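Local structure of L-lysine 6-monooxygenase (Pseudomonas syringae pv. tomato, 5CQF) at residues L356-A369 with D373-Q387. The protein is probably an FAD- and NADP-dependent flavoprotein monooxygenase that hydroxylates the side-chain amine of L-lysine in siderophore biosynthesis. Residues are numbered along the deposited sequence; the frame is centred on the assembly and turned at random.
Sequences LIPPLLSGLQPWLA and DGGLLIDRDYRVATQ
Leu376 packs its side chain against Ile357, Pro358, Leu361 and Leu368, while its backbone N donates to Leu356 O at 2.8 Å. Its CB lies beside that same oxygen; beyond CG the branches part. CD1 meets Leu368 CD1 at 3.8 Å and also Ile357 CG1, where the side chains cross at about a right angle, whereas CD2 touches Leu361 CD1 and the Pro358 ring at CD (3.3 Å, closer than usual, so its placing is uncertain). A forked, apolar leucine suits aliphatic neighbours on both branches. Gly375 is equally apt, because a side chain there would run into Leu356 O. Two residues earlier, Asp373 OD1 accepts from Gly375 N in an Asx turn and forms a salt bridge with Arg402.

Gln387 folds back with CG between its backbone N and carbonyl carbon (chi1 56°), then extends so that NE2 reaches Pro366 O at 3.2 Å. Its long chain, ending in an amide N-H, suits that span to the 3-10 segment. Backbone bonds from Gln387 N to Trp367 O and from Ala369 N to Ala385 O flank Leu368 and Thr386, the non-hydrogen-bonded pair of a single antiparallel beta bridge, within the connection between strands 345-348 and 393-396 of two Rossmann-like parallel sheets.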
# COMPACT_ATOMS: atom_id res chain seq x y z
N LEU A 356 -16.36 -4.22 -38.77
CA LEU A 356 -17.82 -4.29 -38.85
C LEU A 356 -18.16 -5.73 -39.19
O LEU A 356 -19.04 -6.32 -38.58
CB LEU A 356 -18.39 -3.30 -39.90
CG LEU A 356 -18.07 -1.83 -39.60
CD1 LEU A 356 -18.67 -0.91 -40.65
CD2 LEU A 356 -18.52 -1.41 -38.19
N ILE A 357 -17.44 -6.26 -40.18
CA ILE A 357 -17.51 -7.66 -40.56
C ILE A 357 -16.08 -8.16 -40.66
O ILE A 357 -15.32 -7.68 -41.48
CB ILE A 357 -18.15 -7.82 -41.95
CG1 ILE A 357 -19.61 -7.39 -41.90
CG2 ILE A 357 -18.05 -9.28 -42.40
CD1 ILE A 357 -20.30 -7.39 -43.25
N PRO A 358 -15.71 -9.14 -39.83
CA PRO A 358 -14.31 -9.53 -39.90
C PRO A 358 -13.97 -10.02 -41.29
O PRO A 358 -14.82 -10.60 -41.94
CB PRO A 358 -14.20 -10.66 -38.86
CG PRO A 358 -15.39 -10.52 -37.98
CD PRO A 358 -16.45 -9.83 -38.77
N PRO A 359 -12.73 -9.78 -41.74
CA PRO A 359 -12.34 -10.19 -43.10
C PRO A 359 -12.60 -11.66 -43.37
O PRO A 359 -13.01 -12.00 -44.47
CB PRO A 359 -10.84 -9.91 -43.14
CG PRO A 359 -10.62 -8.84 -42.13
CD PRO A 359 -11.66 -9.05 -41.05
N LEU A 360 -12.34 -12.53 -42.38
CA LEU A 360 -12.54 -13.97 -42.56
C LEU A 360 -13.99 -14.37 -42.86
O LEU A 360 -14.24 -15.44 -43.38
CB LEU A 360 -12.03 -14.78 -41.36
CG LEU A 360 -10.51 -14.91 -41.21
CD1 LEU A 360 -10.15 -15.75 -39.99
CD2 LEU A 360 -9.87 -15.51 -42.46
N LEU A 361 -14.95 -13.51 -42.54
CA LEU A 361 -16.34 -13.78 -42.85
C LEU A 361 -16.83 -13.11 -44.15
O LEU A 361 -18.02 -13.12 -44.43
CB LEU A 361 -17.21 -13.34 -41.67
CG LEU A 361 -16.94 -14.15 -40.41
CD1 LEU A 361 -17.77 -13.64 -39.26
CD2 LEU A 361 -17.24 -15.62 -40.64
N SER A 362 -15.90 -12.56 -44.94
CA SER A 362 -16.19 -11.85 -46.20
C SER A 362 -17.16 -12.59 -47.08
O SER A 362 -18.14 -12.03 -47.55
CB SER A 362 -14.92 -11.67 -47.01
OG SER A 362 -14.10 -10.68 -46.46
N GLY A 363 -16.85 -13.86 -47.32
CA GLY A 363 -17.61 -14.70 -48.25
C GLY A 363 -18.95 -15.18 -47.74
O GLY A 363 -19.73 -15.76 -48.50
N LEU A 364 -19.25 -14.95 -46.46
CA LEU A 364 -20.52 -15.39 -45.90
C LEU A 364 -21.51 -14.24 -45.76
O LEU A 364 -22.62 -14.46 -45.31
CB LEU A 364 -20.32 -16.10 -44.55
CG LEU A 364 -19.44 -17.36 -44.46
CD1 LEU A 364 -20.09 -18.53 -45.18
CD2 LEU A 364 -18.05 -17.12 -45.01
N GLN A 365 -21.15 -13.04 -46.20
CA GLN A 365 -22.03 -11.86 -46.07
C GLN A 365 -23.50 -12.07 -46.43
O GLN A 365 -24.37 -11.58 -45.72
CB GLN A 365 -21.48 -10.67 -46.86
CG GLN A 365 -20.32 -10.01 -46.15
CD GLN A 365 -20.12 -8.56 -46.52
OE1 GLN A 365 -21.07 -7.76 -46.52
NE2 GLN A 365 -18.88 -8.19 -46.79
N PRO A 366 -23.78 -12.81 -47.52
CA PRO A 366 -25.19 -13.02 -47.89
C PRO A 366 -26.04 -13.76 -46.86
O PRO A 366 -27.26 -13.60 -46.90
CB PRO A 366 -25.10 -13.82 -49.19
CG PRO A 366 -23.76 -13.47 -49.75
CD PRO A 366 -22.88 -13.37 -48.54
N TRP A 367 -25.43 -14.53 -45.96
CA TRP A 367 -26.16 -15.25 -44.90
C TRP A 367 -26.03 -14.60 -43.52
O TRP A 367 -26.46 -15.16 -42.53
CB TRP A 367 -25.71 -16.72 -44.86
CG TRP A 367 -25.91 -17.36 -46.19
CD1 TRP A 367 -27.04 -17.97 -46.64
CD2 TRP A 367 -24.99 -17.35 -47.30
NE1 TRP A 367 -26.89 -18.37 -47.94
CE2 TRP A 367 -25.64 -18.00 -48.37
CE3 TRP A 367 -23.69 -16.87 -47.48
CZ2 TRP A 367 -25.03 -18.18 -49.63
CZ3 TRP A 367 -23.08 -17.04 -48.72
CH2 TRP A 367 -23.75 -17.70 -49.78
N LEU A 368 -25.46 -13.40 -43.47
CA LEU A 368 -25.26 -12.71 -42.20
C LEU A 368 -26.19 -11.51 -42.10
O LEU A 368 -26.27 -10.69 -43.04
CB LEU A 368 -23.81 -12.22 -42.07
CG LEU A 368 -22.70 -13.28 -42.16
CD1 LEU A 368 -21.33 -12.61 -42.18
CD2 LEU A 368 -22.78 -14.30 -41.03
N ALA A 369 -26.89 -11.41 -40.97
CA ALA A 369 -27.75 -10.27 -40.75
C ALA A 369 -26.91 -9.01 -40.60
O ALA A 369 -25.70 -9.07 -40.37
CB ALA A 369 -28.61 -10.48 -39.53
N ASP A 373 -24.93 -0.61 -38.71
CA ASP A 373 -23.81 -0.09 -39.49
C ASP A 373 -23.41 -1.04 -40.64
O ASP A 373 -22.34 -0.89 -41.23
CB ASP A 373 -22.62 0.21 -38.56
CG ASP A 373 -22.21 -1.00 -37.75
OD1 ASP A 373 -22.62 -2.13 -38.13
OD2 ASP A 373 -21.51 -0.80 -36.73
N GLY A 374 -24.27 -2.00 -40.96
CA GLY A 374 -23.95 -3.02 -41.96
C GLY A 374 -23.14 -4.18 -41.40
O GLY A 374 -23.13 -5.26 -41.99
N GLY A 375 -22.48 -3.97 -40.26
CA GLY A 375 -21.67 -5.02 -39.66
C GLY A 375 -22.44 -6.17 -39.01
O GLY A 375 -23.66 -6.29 -39.14
N LEU A 376 -21.71 -6.99 -38.27
CA LEU A 376 -22.27 -8.17 -37.64
C LEU A 376 -23.26 -7.79 -36.58
O LEU A 376 -23.06 -6.82 -35.87
CB LEU A 376 -21.16 -9.02 -37.00
CG LEU A 376 -20.69 -10.31 -37.71
CD1 LEU A 376 -20.76 -10.22 -39.22
CD2 LEU A 376 -19.28 -10.67 -37.25
N LEU A 377 -24.32 -8.58 -36.47
CA LEU A 377 -25.34 -8.42 -35.46
C LEU A 377 -25.17 -9.52 -34.42
O LEU A 377 -25.42 -10.69 -34.67
CB LEU A 377 -26.73 -8.48 -36.09
CG LEU A 377 -27.94 -8.22 -35.19
CD1 LEU A 377 -27.78 -6.95 -34.35
CD2 LEU A 377 -29.17 -8.13 -36.08
N ILE A 378 -24.69 -9.14 -33.25
CA ILE A 378 -24.21 -10.13 -32.25
C ILE A 378 -25.07 -10.07 -31.00
O ILE A 378 -25.32 -9.00 -30.47
CB ILE A 378 -22.71 -9.93 -31.93
CG1 ILE A 378 -21.90 -9.97 -33.23
CG2 ILE A 378 -22.21 -11.01 -30.99
CD1 ILE A 378 -20.46 -9.50 -33.13
N ASP A 379 -25.53 -11.22 -30.51
CA ASP A 379 -26.41 -11.20 -29.35
C ASP A 379 -25.57 -11.24 -28.05
O ASP A 379 -24.33 -11.14 -28.10
CB ASP A 379 -27.47 -12.30 -29.46
CG ASP A 379 -26.95 -13.65 -29.17
OD1 ASP A 379 -25.85 -13.71 -28.60
OD2 ASP A 379 -27.65 -14.66 -29.48
N ARG A 380 -26.26 -11.36 -26.91
CA ARG A 380 -25.63 -11.28 -25.59
C ARG A 380 -24.71 -12.49 -25.29
O ARG A 380 -23.76 -12.40 -24.49
CB ARG A 380 -26.72 -11.13 -24.50
CG ARG A 380 -26.21 -11.14 -23.05
CD ARG A 380 -25.32 -9.95 -22.76
NE ARG A 380 -24.67 -10.04 -21.46
CZ ARG A 380 -23.53 -10.70 -21.19
NH1 ARG A 380 -22.85 -11.36 -22.12
NH2 ARG A 380 -23.07 -10.68 -19.95
N ASP A 381 -25.03 -13.61 -25.95
CA ASP A 381 -24.25 -14.86 -25.91
C ASP A 381 -23.21 -14.98 -27.03
O ASP A 381 -22.79 -16.09 -27.36
CB ASP A 381 -25.20 -16.06 -26.01
CG ASP A 381 -25.98 -16.26 -24.75
OD1 ASP A 381 -25.35 -16.43 -23.68
OD2 ASP A 381 -27.23 -16.26 -24.83
N TYR A 382 -22.87 -13.85 -27.65
CA TYR A 382 -21.79 -13.78 -28.62
C TYR A 382 -22.08 -14.52 -29.95
O TYR A 382 -21.15 -14.81 -30.71
CB TYR A 382 -20.47 -14.23 -27.94
CG TYR A 382 -20.19 -13.41 -26.68
CD1 TYR A 382 -19.74 -12.09 -26.77
CD2 TYR A 382 -20.44 -13.91 -25.42
CE1 TYR A 382 -19.52 -11.32 -25.65
CE2 TYR A 382 -20.20 -13.15 -24.27
CZ TYR A 382 -19.74 -11.86 -24.39
OH TYR A 382 -19.50 -11.06 -23.27
N ARG A 383 -23.36 -14.79 -30.22
CA ARG A 383 -23.78 -15.49 -31.44
C ARG A 383 -24.08 -14.50 -32.54
O ARG A 383 -24.66 -13.43 -32.29
CB ARG A 383 -25.02 -16.37 -31.19
CG ARG A 383 -25.16 -17.45 -32.25
CD ARG A 383 -26.36 -18.36 -32.00
NE ARG A 383 -26.89 -18.96 -33.24
CZ ARG A 383 -27.59 -18.30 -34.19
NH1 ARG A 383 -27.84 -16.99 -34.08
NH2 ARG A 383 -28.03 -18.95 -35.27
N VAL A 384 -23.67 -14.85 -33.76
CA VAL A 384 -23.91 -13.98 -34.90
C VAL A 384 -25.26 -14.35 -35.50
O VAL A 384 -25.54 -15.53 -35.71
CB VAL A 384 -22.87 -14.16 -36.01
CG1 VAL A 384 -23.09 -13.11 -37.09
CG2 VAL A 384 -21.45 -14.06 -35.47
N ALA A 385 -26.08 -13.33 -35.78
CA ALA A 385 -27.43 -13.59 -36.28
C ALA A 385 -27.31 -13.80 -37.78
O ALA A 385 -26.55 -13.09 -38.44
CB ALA A 385 -28.38 -12.44 -35.94
N THR A 386 -27.98 -14.84 -38.28
CA THR A 386 -27.91 -15.22 -39.67
C THR A 386 -29.27 -15.05 -40.30
O THR A 386 -30.25 -14.79 -39.63
CB THR A 386 -27.49 -16.71 -39.86
OG1 THR A 386 -28.46 -17.57 -39.27
CG2 THR A 386 -26.12 -16.97 -39.24
N GLN A 387 -29.30 -15.23 -41.62
CA GLN A 387 -30.52 -15.21 -42.40
C GLN A 387 -30.37 -16.29 -43.45
O GLN A 387 -29.26 -16.53 -43.94
CB GLN A 387 -30.72 -13.84 -43.05
CG GLN A 387 -29.55 -13.39 -43.92
CD GLN A 387 -29.45 -11.88 -44.06
OE1 GLN A 387 -30.17 -11.13 -43.40
NE2 GLN A 387 -28.55 -11.43 -44.93
O HOH W 1 -23.32 -8.19 -41.76